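Long-range contact in aldehyde dehydrogenase (Burkholderia vietnamiensis, PDB 5KF0), which probably oxidises aldehydes to carboxylic acids with a nicotinamide cofactor, as its family does, and binds NADPH in this crystal: residues A[282-291]-A[330-338]. Residues are numbered along the deposited sequence; the frame is centred on the assembly and turned at random.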
loop_
_atom_site.group_PDB
_atom_site.type_symbol
_atom_site.label_atom_id
_atom_site.label_comp_id
_atom_site.label_asym_id
_atom_site.label_seq_id
_atom_site.Cartn_x
_atom_site.Cartn_y
_atom_site.Cartn_z
ATOM N N ALA A 282 1.357 29.841 -23.550
ATOM C CA ALA A 282 0.248 30.771 -23.723
ATOM C C ALA A 282 -0.998 30.278 -22.999
ATOM O O ALA A 282 -1.698 31.063 -22.347
ATOM C CB ALA A 282 -0.027 30.978 -25.216
ATOM N N PHE A 283 -1.281 28.977 -23.081
ATOM C CA PHE A 283 -2.385 28.418 -22.315
ATOM C C PHE A 283 -2.195 28.671 -20.824
ATOM O O PHE A 283 -3.091 29.184 -20.149
ATOM C CB PHE A 283 -2.510 26.916 -22.575
ATOM C CG PHE A 283 -3.479 26.240 -21.660
ATOM C CD1 PHE A 283 -3.035 25.504 -20.572
ATOM C CD2 PHE A 283 -4.841 26.364 -21.872
ATOM C CE1 PHE A 283 -3.934 24.901 -19.716
ATOM C CE2 PHE A 283 -5.741 25.754 -21.022
ATOM C CZ PHE A 283 -5.283 25.028 -19.942
ATOM N N GLY A 284 -1.014 28.336 -20.297
ATOM C CA GLY A 284 -0.808 28.439 -18.862
ATOM C C GLY A 284 -0.824 29.870 -18.362
ATOM O O GLY A 284 -1.329 30.151 -17.270
ATOM N N ALA A 285 -0.278 30.798 -19.152
ATOM C CA ALA A 285 -0.218 32.190 -18.728
ATOM C C ALA A 285 -1.568 32.886 -18.829
ATOM O O ALA A 285 -1.882 33.750 -18.000
ATOM C CB ALA A 285 0.807 32.944 -19.576
ATOM N N TYR A 286 -2.379 32.533 -19.820
ATOM C CA TYR A 286 -3.531 33.354 -20.149
ATOM C C TYR A 286 -4.868 32.638 -20.044
ATOM O O TYR A 286 -5.902 33.307 -20.164
ATOM C CB TYR A 286 -3.357 33.958 -21.557
ATOM C CG TYR A 286 -2.032 34.692 -21.673
ATOM C CD1 TYR A 286 -1.718 35.742 -20.802
ATOM C CD2 TYR A 286 -1.074 34.301 -22.604
ATOM C CE1 TYR A 286 -0.482 36.399 -20.875
ATOM C CE2 TYR A 286 0.154 34.963 -22.691
ATOM C CZ TYR A 286 0.440 36.006 -21.826
ATOM O OH TYR A 286 1.662 36.639 -21.918
ATOM N N TYR A 287 -4.888 31.321 -19.775
ATOM C CA TYR A 287 -6.145 30.625 -19.502
ATOM C C TYR A 287 -6.887 31.329 -18.379
ATOM O O TYR A 287 -6.301 31.655 -17.343
ATOM C CB TYR A 287 -5.882 29.158 -19.121
ATOM C CG TYR A 287 -7.050 28.434 -18.459
ATOM C CD1 TYR A 287 -7.206 28.435 -17.075
ATOM C CD2 TYR A 287 -7.980 27.743 -19.216
ATOM C CE1 TYR A 287 -8.269 27.782 -16.471
ATOM C CE2 TYR A 287 -9.049 27.078 -18.616
ATOM C CZ TYR A 287 -9.188 27.102 -17.248
ATOM O OH TYR A 287 -10.251 26.439 -16.648
ATOM N N GLN A 288 -8.184 31.558 -18.595
ATOM C CA GLN A 288 -9.024 32.309 -17.657
ATOM C C GLN A 288 -8.360 33.627 -17.258
ATOM O O GLN A 288 -8.440 34.072 -16.107
ATOM C CB GLN A 288 -9.381 31.472 -16.427
ATOM C CG GLN A 288 -10.584 32.047 -15.692
ATOM C CD GLN A 288 -11.107 31.144 -14.601
ATOM O OE1 GLN A 288 -10.820 29.940 -14.583
ATOM N NE2 GLN A 288 -11.882 31.720 -13.677
ATOM N N SER A 289 -7.708 34.253 -18.239
ATOM C CA SER A 289 -7.017 35.532 -18.072
ATOM C C SER A 289 -6.024 35.484 -16.917
ATOM O O SER A 289 -5.853 36.453 -16.179
ATOM C CB SER A 289 -8.019 36.669 -17.892
ATOM O OG SER A 289 -8.914 36.702 -18.997
ATOM N N GLY A 290 -5.364 34.338 -16.761
ATOM C CA GLY A 290 -4.363 34.186 -15.725
ATOM C C GLY A 290 -4.904 34.038 -14.322
ATOM O O GLY A 290 -4.119 34.047 -13.368
ATOM N N GLN A 291 -6.223 33.911 -14.161
ATOM C CA GLN A 291 -6.834 33.806 -12.834
ATOM C C GLN A 291 -6.871 32.335 -12.409
ATOM O O GLN A 291 -7.922 31.696 -12.276
ATOM C CB GLN A 291 -8.211 34.457 -12.846
ATOM C CG GLN A 291 -8.109 35.956 -13.145
ATOM C CD GLN A 291 -9.451 36.669 -13.099
ATOM O OE1 GLN A 291 -9.581 37.708 -12.463
ATOM N NE2 GLN A 291 -10.447 36.116 -13.791
ATOM N N THR A 330 -13.666 33.596 -27.510
ATOM C CA THR A 330 -12.931 34.350 -26.505
ATOM C C THR A 330 -12.012 33.430 -25.715
ATOM O O THR A 330 -12.440 32.385 -25.219
ATOM C CB THR A 330 -13.895 35.060 -25.560
ATOM O OG1 THR A 330 -14.551 36.099 -26.287
ATOM C CG2 THR A 330 -13.133 35.653 -24.360
ATOM N N PHE A 331 -10.743 33.820 -25.606
ATOM C CA PHE A 331 -9.832 33.164 -24.686
ATOM C C PHE A 331 -9.529 34.009 -23.462
ATOM O O PHE A 331 -9.390 33.461 -22.371
ATOM C CB PHE A 331 -8.522 32.804 -25.402
ATOM C CG PHE A 331 -7.654 31.846 -24.630
ATOM C CD1 PHE A 331 -8.052 30.529 -24.434
ATOM C CD2 PHE A 331 -6.449 32.259 -24.091
ATOM C CE1 PHE A 331 -7.257 29.645 -23.719
ATOM C CE2 PHE A 331 -5.649 31.376 -23.389
ATOM C CZ PHE A 331 -6.049 30.074 -23.199
ATOM N N VAL A 332 -9.467 35.330 -23.608
ATOM C CA VAL A 332 -9.181 36.239 -22.501
ATOM C C VAL A 332 -10.474 36.978 -22.161
ATOM O O VAL A 332 -10.867 37.918 -22.858
ATOM C CB VAL A 332 -8.049 37.210 -22.854
ATOM C CG1 VAL A 332 -7.802 38.198 -21.714
ATOM C CG2 VAL A 332 -6.778 36.418 -23.183
ATOM N N GLY A 333 -11.140 36.572 -21.078
ATOM C CA GLY A 333 -12.293 37.307 -20.602
ATOM C C GLY A 333 -11.897 38.385 -19.610
ATOM O O GLY A 333 -10.711 38.644 -19.382
ATOM N N PRO A 334 -12.888 39.022 -18.986
ATOM C CA PRO A 334 -12.594 40.075 -18.007
ATOM C C PRO A 334 -11.908 39.526 -16.768
ATOM O O PRO A 334 -12.160 38.402 -16.333
ATOM C CB PRO A 334 -13.983 40.615 -17.648
ATOM C CG PRO A 334 -14.880 39.440 -17.839
ATOM C CD PRO A 334 -14.334 38.741 -19.071
ATOM N N MET A 335 -11.049 40.349 -16.175
ATOM C CA MET A 335 -10.638 40.045 -14.811
ATOM C C MET A 335 -11.836 40.223 -13.875
ATOM O O MET A 335 -12.865 40.805 -14.238
ATOM C CB MET A 335 -9.469 40.929 -14.391
ATOM C CG MET A 335 -8.183 40.600 -15.143
ATOM S SD MET A 335 -6.809 41.644 -14.648
ATOM C CE MET A 335 -6.609 41.133 -12.927
ATOM N N ILE A 336 -11.693 39.697 -12.656
ATOM C CA ILE A 336 -12.836 39.568 -11.764
ATOM C C ILE A 336 -13.385 40.916 -11.318
ATOM O O ILE A 336 -14.570 41.000 -10.973
ATOM C CB ILE A 336 -12.459 38.683 -10.558
ATOM C CG1 ILE A 336 -13.707 38.319 -9.739
ATOM C CG2 ILE A 336 -11.368 39.353 -9.695
ATOM C CD1 ILE A 336 -14.763 37.553 -10.543
ATOM N N SER A 337 -12.577 41.976 -11.336
ATOM C CA SER A 337 -13.067 43.306 -10.988
ATOM C C SER A 337 -12.102 44.359 -11.510
ATOM O O SER A 337 -10.923 44.080 -11.755
ATOM C CB SER A 337 -13.231 43.466 -9.478
ATOM O OG SER A 337 -11.961 43.443 -8.846
ATOM N N GLU A 338 -12.621 45.586 -11.659
ATOM C CA GLU A 338 -11.758 46.709 -12.019
ATOM C C GLU A 338 -10.671 46.938 -10.974
ATOM O O GLU A 338 -9.550 47.324 -11.325
ATOM C CB GLU A 338 -12.583 47.985 -12.214
ATOM C CG GLU A 338 -13.462 47.948 -13.433
ATOM C CD GLU A 338 -14.002 49.321 -13.805
ATOM O OE1 GLU A 338 -13.654 50.307 -13.121
ATOM O OE2 GLU A 338 -14.769 49.409 -14.786
HETATM O O HOH W 1 -9.348 31.046 -21.051
HETATM O O HOH W 2 -10.655 34.730 -19.094
HETATM O O HOH W 3 -13.174 37.242 -13.936
#
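Ser289 and Gln291, just past the C-terminal end of helix 274-286, hydrogen-bond through their side chains to the backbone of 330-338, the loop leading into helix 338-353. Ser289 OG donates to Gly333 O at 2.7 Å, meeting that oxygen from above the carbonyl plane; with its OG beside its own backbone N (chi1 -57°), the hydroxyl also lies 3.3 Å from Val332 CG1. Gln291, extended beyond CG, accepts from Ile336 N at OE1 (2.9 Å), in the carbonyl plane and on a lone pair, although the N-H points there at a bent 139°.

Three waters bridge the segments: one joins Gln288 N to Phe331 O, another Ser289 OG to Gly333 N, and a third accepts from Gln291 NE2 and donates to Pro334 O. Both ends of the Gln291 amide are therefore used, which fixes its flip.

Apolar packing gathers around Phe331. Its CG is anti to the backbone N (chi1 -166°), and CE2 comes 3.7 Å from Tyr286 C. The Phe283 side chain crosses it at about a right angle, with Phe283 CA at the Phe331 ring edge. The first water lies 3.6 Å above one ring face, toward the rim.

Lys101 NZ bonds to Gln288 OE1, and Asn162 O to Gln288 NE2. Ser289, Gln291 and the waters thus satisfy buried loop backbone groups, while Phe331 fills the apolar side against the helix end.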